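Local coordinates for uncharacterized protein Atu2452 (Agrobacterium tumefaciens, PDB 2R8B) that is of unknown function but belongs to the dienelactone hydrolase family and is probably a serine hydrolase of the alpha/beta-hydrolase fold, at residues L155-V158 against L159-P163; S183-K186 against P187-V191. One frame throughout, in Å; residues are numbered along the deposited sequence.

Contact 1 of 2, residues L155-V158 against L159-P163; sequences LANV and LIEQP
Leu-159 folds back over the turn of helix that carries Leu-155 and Ala-156, and this is the buried, well-packed side of the contact. The backbone bond comes first: Leu-159 N donates to Leu-155 O at 3.0 Å, nearly straight at 174°. The side chain follows the same course, because with chi1 at -60° CG stays beside its own backbone N; one branch, CD1, lies 4.0 Å from Ala-156 CA. Leu-155 and Leu-159 then share Phe-166 as an outside neighbour, and strand 168-172 meets both, through Leu-171 and Ala-169. One residue on, Ile-160 N bonds to Ala-156 O at 3.0 Å, and the tip of the Ile-160 side chain, CD1, turns back to within 3.6 Å of that same oxygen.

The solvent side begins at Glu-161, which is exposed, and takes in part of Gln-162; their partners Asn-157 and Val-158 are still buried. Asn-157 and Glu-161 pass at a slant one turn apart, amide and carboxylate planes 31° from each other, and what meets is the Glu-161 methylene CG, 3.7 Å from Asn-157 ND2. The amide does not bond the carboxylate: ND2 is hydrogen-bonded to Thr-124 of helix 117-138, while Glu-161 makes a long, weak ion pair with Lys-181. Val-158 offers CG1, the branch anti to its N, to Gln-162 CG at 3.8 Å. Gln-162 bends at chi2, and its NE2 reaches Glu-161 O at 2.9 Å from well above the carbonyl plane.

Gln-162 N closes the last i to i+4 bond, on Val-158 O, 2.8 Å long; Gln-162 itself is the first residue to leave helical angles, and Pro-163 follows. This is the C-terminal end of the connecting helix of the beta-alpha-beta unit 143-148, 150-161 and 168-172, which in alpha/beta hydrolases follows the nucleophile elbow.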
# COMPACT_ATOMS: atom_id res chain seq x y z
N LEU A 155 -2.25 -0.08 3.53
CA LEU A 155 -0.87 -0.49 3.43
C LEU A 155 -0.07 0.26 4.49
O LEU A 155 0.76 -0.33 5.19
CB LEU A 155 -0.36 -0.25 2.01
CG LEU A 155 1.11 -0.47 1.70
CD1 LEU A 155 1.58 -1.91 2.07
CD2 LEU A 155 1.42 -0.12 0.21
N ALA A 156 -0.33 1.56 4.64
CA ALA A 156 0.30 2.32 5.69
C ALA A 156 0.04 1.67 7.04
O ALA A 156 0.99 1.45 7.80
CB ALA A 156 -0.17 3.65 5.67
N ASN A 157 -1.20 1.31 7.37
CA ASN A 157 -1.49 0.68 8.70
C ASN A 157 -0.71 -0.66 8.87
O ASN A 157 -0.24 -0.99 9.99
CB ASN A 157 -2.99 0.51 8.94
CG ASN A 157 -3.33 0.32 10.44
OD1 ASN A 157 -3.01 1.17 11.28
ND2 ASN A 157 -4.01 -0.77 10.77
N VAL A 158 -0.53 -1.42 7.78
CA VAL A 158 0.30 -2.61 7.90
C VAL A 158 1.74 -2.24 8.27
O VAL A 158 2.30 -2.81 9.20
CB VAL A 158 0.33 -3.47 6.66
CG1 VAL A 158 1.22 -4.65 6.95
CG2 VAL A 158 -1.09 -3.96 6.26
N LEU A 159 2.33 -1.28 7.56
CA LEU A 159 3.64 -0.71 7.92
C LEU A 159 3.76 -0.36 9.39
O LEU A 159 4.84 -0.48 9.98
CB LEU A 159 3.89 0.56 7.12
CG LEU A 159 3.90 0.31 5.62
CD1 LEU A 159 4.18 1.62 4.87
CD2 LEU A 159 4.88 -0.79 5.19
N ILE A 160 2.65 0.11 9.97
CA ILE A 160 2.57 0.45 11.39
C ILE A 160 2.39 -0.73 12.32
O ILE A 160 2.99 -0.76 13.40
CB ILE A 160 1.45 1.45 11.62
CG1 ILE A 160 1.88 2.83 11.12
CG2 ILE A 160 1.12 1.55 13.07
CD1 ILE A 160 0.71 3.69 10.63
N GLU A 161 1.56 -1.70 11.95
CA GLU A 161 1.20 -2.76 12.90
C GLU A 161 2.13 -3.97 12.77
O GLU A 161 2.34 -4.72 13.74
CB GLU A 161 -0.24 -3.20 12.68
CG GLU A 161 -1.25 -2.08 12.85
CD GLU A 161 -1.59 -1.81 14.32
OE1 GLU A 161 -1.72 -0.63 14.73
OE2 GLU A 161 -1.72 -2.79 15.08
N GLN A 162 2.70 -4.14 11.58
CA GLN A 162 3.66 -5.22 11.31
C GLN A 162 4.89 -4.55 10.78
O GLN A 162 5.20 -4.67 9.58
CB GLN A 162 3.13 -6.13 10.22
CG GLN A 162 1.66 -6.41 10.32
CD GLN A 162 1.37 -7.54 11.29
OE1 GLN A 162 0.94 -8.61 10.88
NE2 GLN A 162 1.64 -7.31 12.56
N PRO A 163 5.57 -3.79 11.64
CA PRO A 163 6.57 -2.92 11.05
C PRO A 163 7.66 -3.73 10.30
O PRO A 163 8.37 -3.18 9.46
CB PRO A 163 7.11 -2.13 12.27
CG PRO A 163 6.79 -3.00 13.46
CD PRO A 163 5.50 -3.67 13.11

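Contact 2 of 2, residues S183-K186 against P187-V191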
# COMPACT_ATOMS: atom_id res chain seq x y z
N SER A 183 6.69 1.48 16.25
CA SER A 183 7.48 0.34 16.53
C SER A 183 8.56 0.25 15.45
O SER A 183 8.31 0.70 14.32
CB SER A 183 6.59 -0.88 16.58
OG SER A 183 7.12 -1.76 17.55
N PRO A 184 9.76 -0.26 15.79
CA PRO A 184 10.83 -0.19 14.79
C PRO A 184 10.67 -1.17 13.61
O PRO A 184 10.31 -2.35 13.81
CB PRO A 184 12.08 -0.52 15.60
CG PRO A 184 11.60 -1.33 16.75
CD PRO A 184 10.22 -0.87 17.05
N ALA A 185 10.93 -0.65 12.40
CA ALA A 185 11.00 -1.43 11.14
C ALA A 185 12.41 -1.96 10.90
O ALA A 185 13.28 -1.79 11.73
CB ALA A 185 10.59 -0.55 9.97
N LYS A 186 12.63 -2.57 9.73
CA LYS A 186 13.97 -3.08 9.34
C LYS A 186 14.74 -1.94 8.71
O LYS A 186 14.17 -1.18 7.95
CB LYS A 186 13.85 -4.26 8.36
CG LYS A 186 13.01 -5.45 8.87
CD LYS A 186 12.69 -6.52 7.76
CE LYS A 186 12.27 -5.84 6.44
NZ LYS A 186 12.34 -6.79 5.33
N PRO A 187 16.05 -1.79 9.04
CA PRO A 187 16.85 -0.64 8.58
C PRO A 187 16.84 -0.49 7.07
O PRO A 187 17.16 0.59 6.56
CB PRO A 187 18.26 -1.00 9.04
CG PRO A 187 18.04 -1.84 10.18
CD PRO A 187 16.88 -2.70 9.84
N THR A 188 16.47 -1.56 6.37
CA THR A 188 16.46 -1.58 4.92
C THR A 188 15.11 -1.15 4.38
O THR A 188 14.95 -1.01 3.17
CB THR A 188 16.76 -2.99 4.39
OG1 THR A 188 15.82 -3.91 4.95
CG2 THR A 188 18.22 -3.40 4.70
N ARG A 189 14.11 -0.99 5.23
CA ARG A 189 12.81 -0.56 4.73
C ARG A 189 13.00 0.70 3.93
O ARG A 189 13.81 1.56 4.30
CB ARG A 189 11.85 -0.27 5.85
CG ARG A 189 10.80 -1.28 6.03
CD ARG A 189 9.48 -0.51 5.97
NE ARG A 189 9.59 0.91 6.38
CZ ARG A 189 8.83 1.49 7.33
NH1 ARG A 189 7.91 0.77 7.99
NH2 ARG A 189 8.97 2.79 7.61
N ARG A 190 12.30 0.80 2.82
CA ARG A 190 12.31 2.02 2.05
C ARG A 190 10.88 2.37 1.78
O ARG A 190 10.14 1.51 1.24
CB ARG A 190 13.06 1.83 0.74
CG ARG A 190 14.55 1.83 0.95
CD ARG A 190 15.35 1.55 -0.29
NE ARG A 190 15.32 2.61 -1.31
CZ ARG A 190 14.85 2.46 -2.56
NH1 ARG A 190 14.32 1.29 -2.95
NH2 ARG A 190 14.89 3.46 -3.43
N VAL A 191 10.49 3.59 2.13
CA VAL A 191 9.20 4.07 1.66
C VAL A 191 9.15 5.36 0.86
O VAL A 191 9.88 6.34 1.13
CB VAL A 191 8.05 3.94 2.74
CG1 VAL A 191 8.53 3.36 4.04
CG2 VAL A 191 7.25 5.19 2.86
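Ala-185 meets Arg-189 across the bend, after the chain has come in extended through Ser-183 and Pro-184. Its methyl lies over one face of the Arg-189 guanidinium, 3.5 Å above the plane and displaced toward the rim, with CB 3.6 Å from Arg-189 NH1. Bends at chi2 and chi3 fold the arginine back alongside Ala-185 rather than letting it run straight out. NH1 is then held by a hydrogen bond to Gln-217 OE1 on helix 204-217, and the same glutamine joins Ala-185 through the backbone.

Lys-186 opens the turn. Its carbonyl oxygen accepts Arg-189 N at 2.7 Å and 166°, the donor standing 46° out of the carbonyl plane, and Arg-189 CB packs 3.3 Å from that oxygen as well. Lys-186 CB rests 3.7 Å from Pro-187 CD, with Thr-188 OG1 a looser neighbour at 4.0 Å. Further out the lysine leaves the turn, bends at chi3 and carries NZ to a salt bridge with Asp-167. Pro-187 and Thr-188, at the two corners, are exposed.

Residues 186-189 thus form a type I beta turn with proline in its second position, a reversal at the surface that feeds the chain into strand 190-196 of the mostly parallel central sheet of the alpha/beta-hydrolase fold.

How the contacts relate
Contact 1 comes first along the chain, finishing helix 150-161 after strand 143-148. The chain next makes strand 168-172, then a long loop that ends at contact 2, where the turn at 186-189 leads into strand 190-196. Each contact is local and closes before the next begins, so the two are in series, neither nested nor crossed. In space their centres are about 11 Å apart and they touch: Pro-163 O lies 3.5 Å from Ala-185 CB, and Pro-163 CB is 3.6 Å from Pro-184 O. Gln-217 on helix 204-217 is common to both, hydrogen-bonded to Leu-159 O and to Arg-189 NH1, which joins the helix end to the loop.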